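Local structure of alcohol dehydrogenase (1H2B) at residues G78-G83 with A167-T172; M163-D168 with L352-L357. The protein probably catalyses the NAD+-dependent oxidation of alcohols at a zinc ion, as other members of the zinc-containing alcohol dehydrogenase family do. One frame throughout, in Å; residues are numbered along the deposited sequence.

Contact 1 (G78-G83 with A167-T172); sequences GHENVG and ADAGIT. With ZN (zinc ion), chain J; OCA (octanoic acid (caprylic acid)), chain H; NAJ (nicotinamide-adenine-dinucleotide (acidic form)), chain I.
His79 brings the edge of its imidazole ring up to the carboxylate of Asp168, whose CG lies in the ring plane while the two flat groups are turned 90° apart. NE2 of His79 and OD1 of Asp168 stand 3.1 Å from each other without a hydrogen bond, because both are spent on the same zinc ion: NE2 of His79 binds the metal at 2.1 Å. For the histidine, CG sits between the backbone N and the carbonyl carbon (chi1 56°), and the end of the ring comes nearer the helix than its CB does. Cys54 and O1 of the bound octanoic acid complete the four ligands of this site, the catalytic-type zinc site of zinc-dependent alcohol dehydrogenases, beside the bound coenzyme. Aspartate suits its place because one carboxylate can serve two ends: OD1 takes the metal, and OD2 lies 2.6 Å from O2 of the octanoic acid. Glu80 reaches across Asp168 at about a right angle with an extended chain, CG anti to the backbone N, and its OE2 accepts a hydrogen bond of 2.8 Å from the backbone N of Ala169. That N-H meets the anti side of the carboxylate, 27° out of its plane, and OE2 also rests 3.2 Å from CB of Asp168. The small methyl of Ala167 lets strand 81-88 come close, its CB 3.8 Å from N of Asn81. On the helix, O of Asp168 is gripped from opposite faces by N and OG1 of Thr172, and CG2 of that threonine lies 3.4 Å from O7N of the nicotinamide carboxamide of the dinucleotide.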
loop_
_atom_site.group_PDB
_atom_site.type_symbol
_atom_site.label_atom_id
_atom_site.label_comp_id
_atom_site.label_asym_id
_atom_site.label_seq_id
_atom_site.Cartn_x
_atom_site.Cartn_y
_atom_site.Cartn_z
ATOM N N GLY B 78 -30.847 -18.674 -0.868
ATOM C CA GLY B 78 -29.858 -19.136 -1.865
ATOM C C GLY B 78 -29.109 -17.950 -2.452
ATOM O O GLY B 78 -29.676 -17.219 -3.278
ATOM N N HIS B 79 -27.839 -17.777 -2.084
ATOM C CA HIS B 79 -27.092 -16.591 -2.538
ATOM C C HIS B 79 -25.781 -16.938 -3.254
ATOM O O HIS B 79 -24.904 -16.063 -3.415
ATOM C CB HIS B 79 -26.790 -15.651 -1.347
ATOM C CG HIS B 79 -26.060 -16.333 -0.232
ATOM N ND1 HIS B 79 -26.718 -17.027 0.767
ATOM C CD2 HIS B 79 -24.736 -16.377 0.079
ATOM C CE1 HIS B 79 -25.819 -17.510 1.611
ATOM N NE2 HIS B 79 -24.613 -17.152 1.209
ATOM N N GLU B 80 -25.696 -18.147 -3.763
ATOM C CA GLU B 80 -24.474 -18.653 -4.377
ATOM C C GLU B 80 -24.862 -19.312 -5.683
ATOM O O GLU B 80 -24.977 -20.531 -5.823
ATOM C CB GLU B 80 -23.764 -19.600 -3.373
ATOM C CG GLU B 80 -22.422 -20.119 -3.862
ATOM C CD GLU B 80 -21.715 -20.868 -2.751
ATOM O OE1 GLU B 80 -21.912 -22.088 -2.687
ATOM O OE2 GLU B 80 -21.000 -20.227 -1.956
ATOM N N ASN B 81 -25.046 -18.464 -6.710
ATOM C CA ASN B 81 -25.839 -18.901 -7.864
ATOM C C ASN B 81 -25.164 -18.830 -9.214
ATOM O O ASN B 81 -24.523 -17.843 -9.531
ATOM C CB ASN B 81 -27.103 -18.045 -7.913
ATOM C CG ASN B 81 -27.902 -18.203 -6.623
ATOM O OD1 ASN B 81 -28.206 -19.336 -6.252
ATOM N ND2 ASN B 81 -28.267 -17.095 -5.986
ATOM N N VAL B 82 -25.369 -19.876 -10.009
ATOM C CA VAL B 82 -25.038 -19.863 -11.443
ATOM C C VAL B 82 -26.262 -20.298 -12.237
ATOM O O VAL B 82 -27.159 -20.970 -11.683
ATOM C CB VAL B 82 -23.868 -20.812 -11.824
ATOM C CG1 VAL B 82 -22.517 -20.235 -11.313
ATOM C CG2 VAL B 82 -24.126 -22.252 -11.349
ATOM N N GLY B 83 -26.312 -19.921 -13.510
ATOM C CA GLY B 83 -27.459 -20.316 -14.291
ATOM C C GLY B 83 -27.321 -19.799 -15.712
ATOM O O GLY B 83 -26.229 -19.537 -16.193
ATOM N N ALA B 167 -19.310 -18.025 -6.440
ATOM C CA ALA B 167 -20.136 -16.823 -6.313
ATOM C C ALA B 167 -20.258 -16.292 -4.889
ATOM O O ALA B 167 -20.582 -15.132 -4.694
ATOM C CB ALA B 167 -21.550 -17.100 -6.843
ATOM N N ASP B 168 -19.921 -17.120 -3.896
ATOM C CA ASP B 168 -19.984 -16.632 -2.521
ATOM C C ASP B 168 -18.830 -17.230 -1.692
ATOM O O ASP B 168 -17.970 -16.508 -1.189
ATOM C CB ASP B 168 -21.315 -17.018 -1.906
ATOM C CG ASP B 168 -21.504 -16.442 -0.550
ATOM O OD1 ASP B 168 -21.621 -17.278 0.393
ATOM O OD2 ASP B 168 -21.535 -15.211 -0.326
ATOM N N ALA B 169 -18.792 -18.551 -1.579
ATOM C CA ALA B 169 -17.649 -19.186 -0.899
ATOM C C ALA B 169 -16.323 -18.778 -1.527
ATOM O O ALA B 169 -15.385 -18.364 -0.802
ATOM C CB ALA B 169 -17.753 -20.715 -0.926
ATOM N N GLY B 170 -16.243 -18.847 -2.865
ATOM C CA GLY B 170 -14.981 -18.542 -3.532
ATOM C C GLY B 170 -14.590 -17.079 -3.424
ATOM O O GLY B 170 -13.443 -16.789 -3.054
ATOM N N ILE B 171 -15.518 -16.182 -3.759
ATOM C CA ILE B 171 -15.183 -14.746 -3.783
ATOM C C ILE B 171 -14.783 -14.307 -2.343
ATOM O O ILE B 171 -13.845 -13.518 -2.189
ATOM C CB ILE B 171 -16.324 -13.911 -4.398
ATOM C CG1 ILE B 171 -15.892 -12.444 -4.513
ATOM C CG2 ILE B 171 -17.643 -14.049 -3.570
ATOM C CD1 ILE B 171 -17.014 -11.493 -4.941
ATOM N N THR B 172 -15.483 -14.833 -1.336
ATOM C CA THR B 172 -15.163 -14.465 0.053
ATOM C C THR B 172 -13.754 -14.946 0.408
ATOM O O THR B 172 -12.935 -14.190 0.991
ATOM C CB THR B 172 -16.192 -15.061 1.014
ATOM O OG1 THR B 172 -17.490 -14.604 0.639
ATOM C CG2 THR B 172 -15.913 -14.568 2.451
HETATM ZN ZN ZN J . -22.764 -17.452 2.086
HETATM C C1 OCA H . -22.670 -14.692 3.048
HETATM C C2 OCA H . -22.793 -13.677 4.194
HETATM C C3 OCA H . -22.962 -12.249 3.647
HETATM C C4 OCA H . -23.469 -11.234 4.658
HETATM C C5 OCA H . -23.762 -9.915 3.942
HETATM C C6 OCA H . -24.055 -8.795 4.937
HETATM C C7 OCA H . -24.250 -7.432 4.283
HETATM C C8 OCA H . -24.540 -6.400 5.358
HETATM O O1 OCA H . -22.706 -15.930 3.292
HETATM O O2 OCA H . -22.499 -14.297 1.876
HETATM P PA NAJ I . -18.710 -24.963 6.518
HETATM O O1A NAJ I . -19.724 -25.529 7.473
HETATM O O2A NAJ I . -18.604 -25.544 5.099
HETATM O O5B NAJ I . -17.217 -25.129 7.060
HETATM C C5B NAJ I . -16.877 -24.951 8.442
HETATM C C4B NAJ I . -15.629 -25.798 8.628
HETATM O O4B NAJ I . -15.115 -25.499 9.942
HETATM C C3B NAJ I . -15.879 -27.301 8.514
HETATM O O3B NAJ I . -14.926 -27.937 7.647
HETATM C C2B NAJ I . -15.725 -27.686 9.979
HETATM O O2B NAJ I . -15.358 -29.059 10.186
HETATM C C1B NAJ I . -14.656 -26.720 10.506
HETATM N N9A NAJ I . -14.632 -26.555 11.958
HETATM C C8A NAJ I . -15.673 -26.598 12.897
HETATM N N7A NAJ I . -15.170 -26.351 14.136
HETATM C C5A NAJ I . -13.824 -26.161 14.003
HETATM C C6A NAJ I . -12.817 -25.885 14.895
HETATM N N6A NAJ I . -13.018 -25.787 16.216
HETATM N N1A NAJ I . -11.552 -25.680 14.409
HETATM C C2A NAJ I . -11.246 -25.814 13.066
HETATM N N3A NAJ I . -12.241 -26.111 12.202
HETATM C C4A NAJ I . -13.506 -26.286 12.667
HETATM O O3 NAJ I . -18.975 -23.397 6.479
HETATM P PN NAJ I . -18.788 -22.359 5.257
HETATM O O1N NAJ I . -19.997 -22.313 4.444
HETATM O O2N NAJ I . -17.479 -22.591 4.615
HETATM O O5D NAJ I . -18.806 -20.985 6.088
HETATM C C5D NAJ I . -17.716 -20.723 6.969
HETATM C C4D NAJ I . -18.060 -19.534 7.851
HETATM O O4D NAJ I . -17.998 -18.350 7.037
HETATM C C3D NAJ I . -19.484 -19.561 8.405
HETATM O O3D NAJ I . -19.493 -18.832 9.646
HETATM C C2D NAJ I . -20.276 -18.773 7.353
HETATM O O2D NAJ I . -21.489 -18.230 7.795
HETATM C C1D NAJ I . -19.233 -17.676 7.072
HETATM N N1N NAJ I . -19.377 -16.871 5.859
HETATM C C2N NAJ I . -18.832 -15.622 5.902
HETATM C C3N NAJ I . -18.867 -14.819 4.775
HETATM C C7N NAJ I . -18.323 -13.430 4.849
HETATM O O7N NAJ I . -18.482 -12.699 3.733
HETATM N N7N NAJ I . -17.651 -12.913 5.883
HETATM C C4N NAJ I . -19.438 -15.264 3.537
HETATM C C5N NAJ I . -19.823 -16.635 3.518
HETATM C C6N NAJ I . -19.822 -17.401 4.667
#

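Contact 2 (M163-D168 with L352-L357); sequences MAPLAD and LGRAVL. With ZN (zinc ion), chain J; OCA (octanoic acid (caprylic acid)), chain H; NAJ (nicotinamide-adenine-dinucleotide (acidic form)), chain I.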
loop_
_atom_site.group_PDB
_atom_site.type_symbol
_atom_site.label_atom_id
_atom_site.label_comp_id
_atom_site.label_asym_id
_atom_site.label_seq_id
_atom_site.Cartn_x
_atom_site.Cartn_y
_atom_site.Cartn_z
ATOM N N MET B 163 -18.869 -24.478 -10.735
ATOM C CA MET B 163 -18.434 -23.121 -10.467
ATOM C C MET B 163 -19.351 -22.388 -9.496
ATOM O O MET B 163 -19.020 -21.266 -9.102
ATOM C CB MET B 163 -18.371 -22.339 -11.779
ATOM C CG MET B 163 -17.206 -22.858 -12.688
ATOM S SD MET B 163 -17.040 -21.835 -14.204
ATOM C CE MET B 163 -16.135 -20.382 -13.583
ATOM N N ALA B 164 -20.504 -22.954 -9.155
ATOM C CA ALA B 164 -21.468 -22.213 -8.359
ATOM C C ALA B 164 -20.847 -21.623 -7.081
ATOM O O ALA B 164 -21.071 -20.444 -6.768
ATOM C CB ALA B 164 -22.709 -23.065 -7.964
ATOM N N PRO B 165 -20.087 -22.432 -6.326
ATOM C CA PRO B 165 -19.561 -21.891 -5.062
ATOM C C PRO B 165 -18.619 -20.732 -5.226
ATOM O O PRO B 165 -18.428 -20.050 -4.203
ATOM C CB PRO B 165 -18.865 -23.106 -4.430
ATOM C CG PRO B 165 -19.719 -24.241 -4.959
ATOM C CD PRO B 165 -19.782 -23.880 -6.440
ATOM N N LEU B 166 -18.082 -20.479 -6.415
ATOM C CA LEU B 166 -17.202 -19.302 -6.579
ATOM C C LEU B 166 -17.971 -17.997 -6.288
ATOM O O LEU B 166 -17.364 -16.974 -5.911
ATOM C CB LEU B 166 -16.605 -19.237 -8.028
ATOM C CG LEU B 166 -15.831 -20.505 -8.386
ATOM C CD1 LEU B 166 -15.413 -20.313 -9.828
ATOM C CD2 LEU B 166 -14.544 -20.658 -7.516
ATOM N N ALA B 167 -19.310 -18.025 -6.440
ATOM C CA ALA B 167 -20.136 -16.823 -6.313
ATOM C C ALA B 167 -20.258 -16.292 -4.889
ATOM O O ALA B 167 -20.582 -15.132 -4.694
ATOM C CB ALA B 167 -21.550 -17.100 -6.843
ATOM N N ASP B 168 -19.921 -17.120 -3.896
ATOM C CA ASP B 168 -19.984 -16.632 -2.521
ATOM C C ASP B 168 -18.830 -17.230 -1.692
ATOM O O ASP B 168 -17.970 -16.508 -1.189
ATOM C CB ASP B 168 -21.315 -17.018 -1.906
ATOM C CG ASP B 168 -21.504 -16.442 -0.550
ATOM O OD1 ASP B 168 -21.621 -17.278 0.393
ATOM O OD2 ASP B 168 -21.535 -15.211 -0.326
ATOM N N LEU B 352 -18.355 -32.672 2.591
ATOM C CA LEU B 352 -16.991 -32.480 2.138
ATOM C C LEU B 352 -16.972 -31.406 1.031
ATOM O O LEU B 352 -17.468 -31.615 -0.100
ATOM C CB LEU B 352 -16.363 -33.796 1.630
ATOM C CG LEU B 352 -14.855 -33.692 1.332
ATOM C CD1 LEU B 352 -14.054 -33.748 2.603
ATOM C CD2 LEU B 352 -14.421 -34.854 0.444
ATOM N N GLY B 353 -16.378 -30.258 1.356
ATOM C CA GLY B 353 -16.381 -29.127 0.421
ATOM C C GLY B 353 -17.703 -28.370 0.482
ATOM O O GLY B 353 -18.130 -27.966 1.544
ATOM N N ARG B 354 -18.366 -28.250 -0.663
ATOM C CA ARG B 354 -19.560 -27.434 -0.812
ATOM C C ARG B 354 -20.670 -28.220 -1.456
ATOM O O ARG B 354 -20.480 -28.776 -2.520
ATOM C CB ARG B 354 -19.195 -26.254 -1.719
ATOM C CG ARG B 354 -20.217 -25.151 -1.794
ATOM C CD ARG B 354 -20.613 -24.627 -0.458
ATOM N NE ARG B 354 -20.757 -23.191 -0.394
ATOM C CZ ARG B 354 -20.620 -22.516 0.742
ATOM N NH1 ARG B 354 -20.296 -23.150 1.876
ATOM N NH2 ARG B 354 -20.799 -21.206 0.736
ATOM N N ALA B 355 -21.839 -28.177 -0.830
ATOM C CA ALA B 355 -23.027 -28.765 -1.427
ATOM C C ALA B 355 -23.615 -27.771 -2.418
ATOM O O ALA B 355 -23.698 -26.565 -2.131
ATOM C CB ALA B 355 -24.011 -29.121 -0.359
ATOM N N VAL B 356 -24.040 -28.268 -3.585
ATOM C CA VAL B 356 -24.644 -27.395 -4.623
ATOM C C VAL B 356 -25.943 -28.097 -5.050
ATOM O O VAL B 356 -25.921 -29.323 -5.278
ATOM C CB VAL B 356 -23.715 -27.257 -5.805
ATOM C CG1 VAL B 356 -24.346 -26.451 -6.915
ATOM C CG2 VAL B 356 -22.415 -26.548 -5.384
ATOM N N LEU B 357 -27.037 -27.342 -5.093
ATOM C CA LEU B 357 -28.381 -27.853 -5.485
ATOM C C LEU B 357 -28.665 -27.559 -6.933
ATOM O O LEU B 357 -28.351 -26.487 -7.428
ATOM C CB LEU B 357 -29.506 -27.283 -4.613
ATOM C CG LEU B 357 -29.206 -27.394 -3.117
ATOM C CD1 LEU B 357 -30.399 -26.822 -2.361
ATOM C CD2 LEU B 357 -28.838 -28.827 -2.645
HETATM ZN ZN ZN J . -22.764 -17.452 2.086
HETATM C C1 OCA H . -22.670 -14.692 3.048
HETATM C C2 OCA H . -22.793 -13.677 4.194
HETATM C C3 OCA H . -22.962 -12.249 3.647
HETATM C C4 OCA H . -23.469 -11.234 4.658
HETATM C C5 OCA H . -23.762 -9.915 3.942
HETATM C C6 OCA H . -24.055 -8.795 4.937
HETATM C C7 OCA H . -24.250 -7.432 4.283
HETATM C C8 OCA H . -24.540 -6.400 5.358
HETATM O O1 OCA H . -22.706 -15.930 3.292
HETATM O O2 OCA H . -22.499 -14.297 1.876
HETATM P PA NAJ I . -18.710 -24.963 6.518
HETATM O O1A NAJ I . -19.724 -25.529 7.473
HETATM O O2A NAJ I . -18.604 -25.544 5.099
HETATM O O5B NAJ I . -17.217 -25.129 7.060
HETATM C C5B NAJ I . -16.877 -24.951 8.442
HETATM C C4B NAJ I . -15.629 -25.798 8.628
HETATM O O4B NAJ I . -15.115 -25.499 9.942
HETATM C C3B NAJ I . -15.879 -27.301 8.514
HETATM O O3B NAJ I . -14.926 -27.937 7.647
HETATM C C2B NAJ I . -15.725 -27.686 9.979
HETATM O O2B NAJ I . -15.358 -29.059 10.186
HETATM C C1B NAJ I . -14.656 -26.720 10.506
HETATM N N9A NAJ I . -14.632 -26.555 11.958
HETATM C C8A NAJ I . -15.673 -26.598 12.897
HETATM N N7A NAJ I . -15.170 -26.351 14.136
HETATM C C5A NAJ I . -13.824 -26.161 14.003
HETATM C C6A NAJ I . -12.817 -25.885 14.895
HETATM N N6A NAJ I . -13.018 -25.787 16.216
HETATM N N1A NAJ I . -11.552 -25.680 14.409
HETATM C C2A NAJ I . -11.246 -25.814 13.066
HETATM N N3A NAJ I . -12.241 -26.111 12.202
HETATM C C4A NAJ I . -13.506 -26.286 12.667
HETATM O O3 NAJ I . -18.975 -23.397 6.479
HETATM P PN NAJ I . -18.788 -22.359 5.257
HETATM O O1N NAJ I . -19.997 -22.313 4.444
HETATM O O2N NAJ I . -17.479 -22.591 4.615
HETATM O O5D NAJ I . -18.806 -20.985 6.088
HETATM C C5D NAJ I . -17.716 -20.723 6.969
HETATM C C4D NAJ I . -18.060 -19.534 7.851
HETATM O O4D NAJ I . -17.998 -18.350 7.037
HETATM C C3D NAJ I . -19.484 -19.561 8.405
HETATM O O3D NAJ I . -19.493 -18.832 9.646
HETATM C C2D NAJ I . -20.276 -18.773 7.353
HETATM O O2D NAJ I . -21.489 -18.230 7.795
HETATM C C1D NAJ I . -19.233 -17.676 7.072
HETATM N N1N NAJ I . -19.377 -16.871 5.859
HETATM C C2N NAJ I . -18.832 -15.622 5.902
HETATM C C3N NAJ I . -18.867 -14.819 4.775
HETATM C C7N NAJ I . -18.323 -13.430 4.849
HETATM O O7N NAJ I . -18.482 -12.699 3.733
HETATM N N7N NAJ I . -17.651 -12.913 5.883
HETATM C C4N NAJ I . -19.438 -15.264 3.537
HETATM C C5N NAJ I . -19.823 -16.635 3.518
HETATM C C6N NAJ I . -19.822 -17.401 4.667
#
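Pro165 and Arg354 run alongside each other in opposite senses, the proline CG 3.3 Å from CG of the arginine, so that the aliphatic base of the long chain lies against the pyrrolidine ring. The remaining apolar contacts involve Val356, two residues along the strand from Arg354 and so on the same face. Its CG2 meets CG of Pro165 at 3.6 Å, the two side chains crossing at about a right angle, and its CG1, anti to the backbone N (chi1 176°), touches CB of Ala164. A branched valine can thus fill two places at once, while the small CB of alanine allows the close approach and proline, with phi -63° and no N-H to give, suits the way into helix 166-181. Through Ala164 and Pro165 the type I turn before the helix is set against strand 354-358, which returns near the C-terminus to the sheet of the GroES-like domain. The polar contacts belong to Arg354, whose chain folds at its second and third torsions. NH1 gives O1N of the dinucleotide a hydrogen bond of 2.7 Å, in the guanidinium plane at its edge, whereas NH2 stays 4.0 Å from OD1 of Asp168. An alanine in place of Arg354 would probably leave the pyrophosphate oxygen O1N without this positive partner and open a gap beside the ring of Pro165.

How the contacts relate
The segments of contacts 1 and 2 overlap at Ala167 and Asp168, of which Asp168 touches in both, and the contact centres are about 7 Å apart. The carboxylate of Glu80 joins them: OE1 of Glu80 in contact 1 forms a 2.8 Å salt bridge with NE of Arg354 in contact 2, so one acid links the helix backbone to an arginine that binds the coenzyme's phosphate oxygen O1N. Glu80 is also packed on the turn, its CD 3.3 Å from CA of Pro165. A probable hydrogen bond of 2.8 Å from N of Gly170 to O of Pro165 closes a wider pi-type turn at the start of the helix. Both contacts reach zinc, octanoic acid and NAD, placing metal and coenzyme binding on one connected framework.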